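Local coordinates for protein SAR-endolysin (Enterobacteria phage P1, PDB 1XJU) that breaks down host peptidoglycan as a phage lysozyme once released from the inner membrane into the periplasm, contributing to host cell lysis, at residues I59-I64 and A80-A85; H67-D72 and W112-E117. All blocks are in the same frame, centred on the assembly; numbering follows the deposited sequence.

Interaction 1: residues I59-I64 and A80-A85; sequences IAERCI and AMTSAA
Ile-64 reaches across from its helix and lays its CG1-CD1 arm on the backbone of Met-81. CD1 comes to 3.5 Å from Met-81 O and to 3.8 Å from Met-81 CB, and the two side chains cross at about a right angle. With CG1 anti to the carbonyl carbon (chi1 -56°) and CD1 turned back by chi2 of -50°, the arm fits between Met-81 and the methyl of Ala-85, whose CB lies 4.0 Å from CD1. Ala-85 CB is also met by Ala-60 CB, and Cys-63 SG touches it at 4.1 Å, so three residues of 59-64 share one small methyl. These alanines let the backbones come close: the CA atoms of Ala-60 and Ala-85 are 5.1 Å apart. The contact joins helices 46-67 and 75-88 of the phage lysozyme fold, whose axes pass 8.1 Å apart at 118° in these segments. Cys-63 ties its helix covalently to Cys-90, at the start of helix 90-94, through a disulfide. Toward Glu-61, Thr-82 presents CG2, anti to its backbone N, to Glu-61 CG at 3.6 Å and to Ala-60 CB, while Ala-60 CB also rests on Thr-82 O. No hydrogen bond bridges the two segments. Thr-82 OG1 bonds instead to Phe-78 O one turn back in its own helix, and the Glu-61 chain carries its carboxylate past Thr-82 to the N-terminal residues, OE1 bonding Thr-2 OG1 and OE2 the amino nitrogen of Arg-1.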
ATOM      1  N   ILE A  59      -0.547   2.094  11.592  1.00 11.24           N
ATOM      2  CA  ILE A  59      -0.898   3.235  10.839  1.00 10.17           C
ATOM      3  C   ILE A  59      -1.540   2.851   9.512  1.00  9.16           C
ATOM      4  O   ILE A  59      -2.527   3.465   9.080  1.00  9.33           O
ATOM      5  CB  ILE A  59       0.328   4.180  10.606  1.00 11.64           C
ATOM      6  CG1 ILE A  59       0.740   4.855  11.905  1.00 12.48           C
ATOM      7  CG2 ILE A  59       0.005   5.249   9.624  1.00 12.67           C
ATOM      8  CD1 ILE A  59       2.088   5.508  11.838  1.00 13.20           C
ATOM      9  N   ALA A  60      -1.038   1.811   8.881  1.00  8.44           N
ATOM     10  CA  ALA A  60      -1.638   1.284   7.664  1.00  8.07           C
ATOM     11  C   ALA A  60      -3.038   0.773   7.902  1.00  7.99           C
ATOM     12  O   ALA A  60      -3.959   1.064   7.127  1.00  8.69           O
ATOM     13  CB  ALA A  60      -0.723   0.221   7.072  1.00  8.39           C
ATOM     14  N   GLU A  61      -3.249   0.007   8.952  1.00  8.50           N
ATOM     15  CA  GLU A  61      -4.573  -0.490   9.300  1.00  9.05           C
ATOM     16  C   GLU A  61      -5.493   0.666   9.553  1.00  8.96           C
ATOM     17  O   GLU A  61      -6.662   0.631   9.130  1.00  9.30           O
ATOM     18  CB  GLU A  61      -4.506  -1.425  10.529  1.00  9.18           C
ATOM     19  CG  GLU A  61      -3.828  -2.716  10.238  1.00 10.02           C
ATOM     20  CD  GLU A  61      -4.101  -3.861  11.196  1.00 12.14           C
ATOM     21  OE1 GLU A  61      -3.405  -4.881  11.065  1.00 14.16           O
ATOM     22  OE2 GLU A  61      -5.062  -3.801  11.990  1.00 13.44           O
ATOM     23  N   ARG A  62      -5.013   1.701  10.251  1.00  9.33           N
ATOM     24  CA  ARG A  62      -5.835   2.876  10.519  1.00 10.05           C
ATOM     25  C   ARG A  62      -6.210   3.605   9.241  1.00  9.47           C
ATOM     26  O   ARG A  62      -7.368   4.062   9.109  1.00  9.91           O
ATOM     27  CB  ARG A  62      -5.133   3.835  11.478  1.00 11.36           C
ATOM     28  CG  ARG A  62      -5.988   4.997  11.829  1.00 13.19           C
ATOM     29  CD  ARG A  62      -5.489   5.781  13.037  1.00 15.25           C
ATOM     30  NE  ARG A  62      -6.565   6.714  13.447  1.00 18.51           N
ATOM     31  CZ  ARG A  62      -6.858   7.832  12.840  1.00 20.97           C
ATOM     32  NH1 ARG A  62      -7.901   8.540  13.256  1.00 19.78           N
ATOM     33  NH2 ARG A  62      -6.122   8.287  11.836  1.00 22.69           N
ATOM     34  N   CYS A  63      -5.295   3.694   8.299  1.00  9.32           N
ATOM     35  CA  CYS A  63      -5.606   4.247   6.998  1.00  9.19           C
ATOM     36  C   CYS A  63      -6.800   3.519   6.370  1.00  8.19           C
ATOM     37  O   CYS A  63      -7.768   4.135   5.883  1.00  8.86           O
ATOM     38  CB  CYS A  63      -4.385   4.073   6.105  1.00  9.42           C
ATOM     39  SG  CYS A  63      -4.719   4.430   4.335  1.00  9.76           S
ATOM     40  N   ILE A  64      -6.725   2.191   6.332  1.00  7.96           N
ATOM     41  CA  ILE A  64      -7.801   1.411   5.729  1.00  7.90           C
ATOM     42  C   ILE A  64      -9.114   1.571   6.495  1.00  8.29           C
ATOM     43  O   ILE A  64     -10.187   1.694   5.879  1.00  8.33           O
ATOM     44  CB  ILE A  64      -7.325  -0.048   5.541  1.00  7.66           C
ATOM     45  CG1 ILE A  64      -6.033  -0.126   4.704  1.00  7.63           C
ATOM     46  CG2 ILE A  64      -8.398  -0.932   4.966  1.00  7.95           C
ATOM     47  CD1 ILE A  64      -6.085   0.662   3.391  1.00  8.08           C
ATOM     48  N   ALA A  80      -4.902  -7.327   2.537  1.00  7.73           N
ATOM     49  CA  ALA A  80      -4.271  -6.884   1.303  1.00  7.81           C
ATOM     50  C   ALA A  80      -4.170  -5.385   1.238  1.00  6.81           C
ATOM     51  O   ALA A  80      -3.122  -4.828   0.836  1.00  7.56           O
ATOM     52  CB  ALA A  80      -5.028  -7.435   0.128  1.00  8.33           C
ATOM     53  N   MET A  81      -5.236  -4.692   1.621  1.00  7.28           N
ATOM     54  CA  MET A  81      -5.239  -3.237   1.569  1.00  6.96           C
ATOM     55  C   MET A  81      -4.266  -2.641   2.583  1.00  7.32           C
ATOM     56  O   MET A  81      -3.600  -1.632   2.324  1.00  7.45           O
ATOM     57  CB  MET A  81      -6.664  -2.708   1.809  1.00  6.98           C
ATOM     58  CG  MET A  81      -7.593  -2.991   0.624  1.00  7.33           C
ATOM     59  SD  MET A  81      -7.127  -2.119  -0.903  1.00  8.14           S
ATOM     60  CE  MET A  81      -7.473  -0.398  -0.435  1.00  9.47           C
ATOM     61  N   THR A  82      -4.145  -3.259   3.744  1.00  7.20           N
ATOM     62  CA  THR A  82      -3.196  -2.827   4.751  1.00  7.59           C
ATOM     63  C   THR A  82      -1.785  -2.962   4.205  1.00  6.88           C
ATOM     64  O   THR A  82      -0.958  -2.069   4.372  1.00  7.49           O
ATOM     65  CB  THR A  82      -3.341  -3.633   6.049  1.00  7.27           C
ATOM     66  OG1 THR A  82      -4.599  -3.293   6.680  1.00  8.41           O
ATOM     67  CG2 THR A  82      -2.226  -3.304   7.047  1.00  8.09           C
ATOM     68  N   SER A  83      -1.474  -4.080   3.583  1.00  7.32           N
ATOM     69  CA  SER A  83      -0.174  -4.277   2.935  1.00  7.46           C
ATOM     70  C   SER A  83       0.098  -3.153   1.952  1.00  7.25           C
ATOM     71  O   SER A  83       1.201  -2.578   1.965  1.00  7.86           O
ATOM     72  CB  SER A  83      -0.177  -5.634   2.237  1.00  7.81           C
ATOM     73  OG  SER A  83       0.988  -5.806   1.427  1.00  8.35           O
ATOM     74  N   ALA A  84      -0.856  -2.806   1.087  1.00  7.13           N
ATOM     75  CA  ALA A  84      -0.659  -1.750   0.117  1.00  7.37           C
ATOM     76  C   ALA A  84      -0.427  -0.420   0.816  1.00  7.04           C
ATOM     77  O   ALA A  84       0.462   0.358   0.401  1.00  7.72           O
ATOM     78  CB  ALA A  84      -1.859  -1.675  -0.819  1.00  7.59           C
ATOM     79  N   ALA A  85      -1.186  -0.124   1.849  1.00  6.80           N
ATOM     80  CA  ALA A  85      -1.040   1.129   2.575  1.00  6.93           C
ATOM     81  C   ALA A  85       0.325   1.181   3.283  1.00  7.47           C
ATOM     82  O   ALA A  85       0.939   2.239   3.361  1.00  7.98           O
ATOM     83  CB  ALA A  85      -2.167   1.320   3.549  1.00  8.02           C
TER

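Interaction 2: residues H67-D72 and W112-E117; sequences HFRGKD and WAQKGE
A Schellman motif ends helix 108-114 at Gly-116, and Arg-69, from the loop that follows helix 46-67, reaches over to the C-terminal turn of that helix, within the phage lysozyme fold. Arg-69 NH1 donates to Gln-114 O at 3.2 Å in a nearly straight bond (162°). The oxygen lies close to the guanidinium plane, although NH1 itself stands above the carbonyl plane. Gly-116 has positive phi and no CB, which leaves room for NH1 beside its backbone. The other side of the guanidinium is held within the loop: NE and NH2 both donate to Asp-72 OD2, a side-on salt bridge to a single oxygen, while Trp-118 of helix 118-123 touches Arg-69 and Asp-72. One carboxylate oxygen, held by two nitrogens, and a helix-end carbonyl together fix the rotation of the group. Nearer the backbone, Arg-69 CD lies against Gln-114 O (3.4 Å) and Ala-113 O. Ala-113 CB sits at the edge of the Phe-68 ring, 3.8 Å from CD1, and also touches Phe-68 O. Gln-114 bends at chi2 (-70°), and its NE2 donates to His-67 O at 2.9 Å, with the oxygen in the amide plane but NE2 well above the plane of the His-67 carbonyl.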
ATOM      1  N   HIS A  67     -10.360   5.472   6.003  1.00  9.15           N
ATOM      2  CA  HIS A  67     -10.543   6.030   4.690  1.00  9.47           C
ATOM      3  C   HIS A  67     -11.016   5.068   3.604  1.00  8.60           C
ATOM      4  O   HIS A  67     -11.267   5.498   2.492  1.00  9.80           O
ATOM      5  CB  HIS A  67      -9.300   6.791   4.245  1.00  9.75           C
ATOM      6  CG  HIS A  67      -8.926   7.853   5.194  1.00 10.67           C
ATOM      7  ND1 HIS A  67      -9.762   8.903   5.512  1.00 10.93           N
ATOM      8  CD2 HIS A  67      -7.797   8.025   5.922  1.00 10.73           C
ATOM      9  CE1 HIS A  67      -9.169   9.662   6.412  1.00 12.62           C
ATOM     10  NE2 HIS A  67      -7.988   9.142   6.685  1.00 12.01           N
ATOM     11  N   PHE A  68     -11.076   3.764   3.921  1.00  8.47           N
ATOM     12  CA  PHE A  68     -11.427   2.729   2.971  1.00  8.55           C
ATOM     13  C   PHE A  68     -12.491   1.777   3.499  1.00  8.26           C
ATOM     14  O   PHE A  68     -12.678   0.696   2.956  1.00  8.53           O
ATOM     15  CB  PHE A  68     -10.167   1.967   2.496  1.00  8.48           C
ATOM     16  CG  PHE A  68      -9.212   2.828   1.729  1.00  8.17           C
ATOM     17  CD1 PHE A  68      -9.213   2.840   0.384  1.00  8.86           C
ATOM     18  CD2 PHE A  68      -8.328   3.639   2.377  1.00  8.83           C
ATOM     19  CE1 PHE A  68      -8.357   3.634  -0.325  1.00  9.28           C
ATOM     20  CE2 PHE A  68      -7.470   4.477   1.678  1.00  9.79           C
ATOM     21  CZ  PHE A  68      -7.475   4.492   0.317  1.00  9.75           C
ATOM     22  N   ARG A  69     -13.184   2.164   4.571  1.00  8.76           N
ATOM     23  CA  ARG A  69     -14.257   1.300   5.132  1.00  9.17           C
ATOM     24  C   ARG A  69     -13.734  -0.047   5.599  1.00  9.13           C
ATOM     25  O   ARG A  69     -14.411  -1.061   5.513  1.00  8.78           O
ATOM     26  CB  ARG A  69     -15.467   1.176   4.194  1.00  9.17           C
ATOM     27  CG  ARG A  69     -16.282   2.467   4.127  1.00 10.71           C
ATOM     28  CD  ARG A  69     -17.496   2.289   3.227  1.00 11.64           C
ATOM     29  NE  ARG A  69     -18.347   1.229   3.772  1.00 12.52           N
ATOM     30  CZ  ARG A  69     -19.277   0.560   3.123  1.00 13.22           C
ATOM     31  NH1 ARG A  69     -19.556   0.881   1.884  1.00 14.01           N
ATOM     32  NH2 ARG A  69     -19.909  -0.423   3.733  1.00 14.87           N
ATOM     33  N   GLY A  70     -12.500  -0.053   6.121  1.00  8.93           N
ATOM     34  CA  GLY A  70     -11.853  -1.279   6.505  1.00  8.99           C
ATOM     35  C   GLY A  70     -12.671  -2.168   7.411  1.00  8.87           C
ATOM     36  O   GLY A  70     -12.621  -3.362   7.298  1.00  9.18           O
ATOM     37  N   LYS A  71     -13.400  -1.574   8.353  1.00  9.67           N
ATOM     38  CA  LYS A  71     -14.150  -2.396   9.320  1.00 10.97           C
ATOM     39  C   LYS A  71     -15.242  -3.234   8.654  1.00  9.84           C
ATOM     40  O   LYS A  71     -15.686  -4.223   9.227  1.00 11.79           O
ATOM     41  CB  LYS A  71     -14.728  -1.493  10.412  1.00 12.87           C
ATOM     42  CG  LYS A  71     -13.612  -0.907  11.281  1.00 16.88           C
ATOM     43  CD  LYS A  71     -14.128   0.013  12.305  1.00 20.38           C
ATOM     44  CE  LYS A  71     -13.266   1.283  12.263  1.00 21.11           C
ATOM     45  NZ  LYS A  71     -13.747   2.349  11.355  1.00 25.74           N
ATOM     46  N   ASP A  72     -15.649  -2.821   7.468  1.00  9.48           N
ATOM     47  CA  ASP A  72     -16.661  -3.527   6.698  1.00 10.02           C
ATOM     48  C   ASP A  72     -16.124  -4.573   5.739  1.00  9.59           C
ATOM     49  O   ASP A  72     -16.890  -5.346   5.168  1.00 10.15           O
ATOM     50  CB  ASP A  72     -17.525  -2.562   5.913  1.00 11.28           C
ATOM     51  CG  ASP A  72     -18.250  -1.592   6.760  1.00 14.94           C
ATOM     52  OD1 ASP A  72     -18.623  -1.962   7.901  1.00 16.46           O
ATOM     53  OD2 ASP A  72     -18.440  -0.424   6.292  1.00 18.36           O
ATOM     54  N   TRP A 112     -14.201   2.699  -5.026  1.00  9.32           N
ATOM     55  CA  TRP A 112     -14.833   1.416  -4.837  1.00  9.29           C
ATOM     56  C   TRP A 112     -14.884   0.990  -3.400  1.00  9.69           C
ATOM     57  O   TRP A 112     -15.882   0.409  -2.960  1.00 10.02           O
ATOM     58  CB  TRP A 112     -14.180   0.358  -5.725  1.00 10.20           C
ATOM     59  CG  TRP A 112     -14.411   0.550  -7.178  1.00 11.35           C
ATOM     60  CD1 TRP A 112     -13.477   0.673  -8.126  1.00 12.03           C
ATOM     61  CD2 TRP A 112     -15.674   0.579  -7.857  1.00 12.40           C
ATOM     62  NE1 TRP A 112     -14.061   0.774  -9.380  1.00 13.63           N
ATOM     63  CE2 TRP A 112     -15.413   0.694  -9.230  1.00 13.96           C
ATOM     64  CE3 TRP A 112     -16.999   0.462  -7.454  1.00 13.03           C
ATOM     65  CZ2 TRP A 112     -16.430   0.790 -10.176  1.00 14.10           C
ATOM     66  CZ3 TRP A 112     -18.014   0.511  -8.428  1.00 14.32           C
ATOM     67  CH2 TRP A 112     -17.703   0.660  -9.747  1.00 14.55           C
ATOM     68  N   ALA A 113     -13.832   1.272  -2.629  1.00  8.77           N
ATOM     69  CA  ALA A 113     -13.869   0.946  -1.199  1.00  8.28           C
ATOM     70  C   ALA A 113     -15.019   1.691  -0.505  1.00  9.22           C
ATOM     71  O   ALA A 113     -15.710   1.108   0.320  1.00  9.29           O
ATOM     72  CB  ALA A 113     -12.539   1.362  -0.566  1.00  7.99           C
ATOM     73  N   GLN A 114     -15.241   2.943  -0.864  1.00  9.19           N
ATOM     74  CA  GLN A 114     -16.299   3.703  -0.241  1.00  9.89           C
ATOM     75  C   GLN A 114     -17.686   3.155  -0.559  1.00 10.97           C
ATOM     76  O   GLN A 114     -18.622   3.396   0.196  1.00 12.63           O
ATOM     77  CB  GLN A 114     -16.187   5.151  -0.596  1.00 10.31           C
ATOM     78  CG  GLN A 114     -15.000   5.849   0.061  1.00 11.06           C
ATOM     79  CD  GLN A 114     -15.177   5.999   1.525  1.00 11.70           C
ATOM     80  OE1 GLN A 114     -16.293   6.262   1.973  1.00 16.20           O
ATOM     81  NE2 GLN A 114     -14.117   5.832   2.299  1.00 11.97           N
ATOM     82  N   LYS A 115     -17.808   2.431  -1.660  1.00 10.11           N
ATOM     83  CA  LYS A 115     -19.033   1.767  -2.024  1.00 11.19           C
ATOM     84  C   LYS A 115     -19.107   0.342  -1.520  1.00 10.16           C
ATOM     85  O   LYS A 115     -20.086  -0.348  -1.843  1.00 11.53           O
ATOM     86  CB  LYS A 115     -19.199   1.823  -3.544  1.00 12.76           C
ATOM     87  CG  LYS A 115     -19.413   3.239  -4.104  1.00 15.63           C
ATOM     88  CD  LYS A 115     -19.288   3.265  -5.618  1.00 17.55           C
ATOM     89  CE  LYS A 115     -19.465   4.626  -6.258  1.00 20.65           C
ATOM     90  NZ  LYS A 115     -19.400   4.544  -7.753  1.00 22.91           N
ATOM     91  N   GLY A 116     -18.104  -0.168  -0.799  1.00  9.43           N
ATOM     92  CA  GLY A 116     -18.130  -1.553  -0.315  1.00 10.48           C
ATOM     93  C   GLY A 116     -18.000  -2.568  -1.424  1.00  9.58           C
ATOM     94  O   GLY A 116     -18.334  -3.744  -1.237  1.00 10.90           O
ATOM     95  N   GLU A 117     -17.485  -2.134  -2.572  1.00  9.65           N
ATOM     96  CA  GLU A 117     -17.336  -2.982  -3.749  1.00  9.99           C
ATOM     97  C   GLU A 117     -15.957  -3.604  -3.757  1.00  9.79           C
ATOM     98  O   GLU A 117     -15.054  -3.128  -4.454  1.00  9.96           O
ATOM     99  CB  GLU A 117     -17.593  -2.150  -4.997  1.00 10.47           C
ATOM    100  CG  GLU A 117     -19.036  -1.654  -5.126  1.00 10.91           C
ATOM    101  CD  GLU A 117     -19.997  -2.752  -5.481  1.00 12.61           C
ATOM    102  OE1 GLU A 117     -19.578  -3.880  -5.862  1.00 14.73           O
ATOM    103  OE2 GLU A 117     -21.181  -2.445  -5.387  1.00 13.66           O
TER

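How the interactions relate
The centres of the two interactions lie about 12 Å apart, and helix 46-67 leads from one to the other: 59-64 is on its last turns and 67-72 begins at its end. Along the chain the order is 59-64, 67-72, 80-85, 112-117, so the segments alternate. Direct contacts join them. Ile-64 O and Gly-70 N probably form a hydrogen bond at the helix exit, and Phe-68 packs between Cys-63 and Met-81 through CD2 on Cys-63 O and CD1 on Met-81 CE. Interaction 1 is buried near the chain centre; interaction 2 is more peripheral and connects that helical pair to helix 108-114. Both lie away from the catalytic residues.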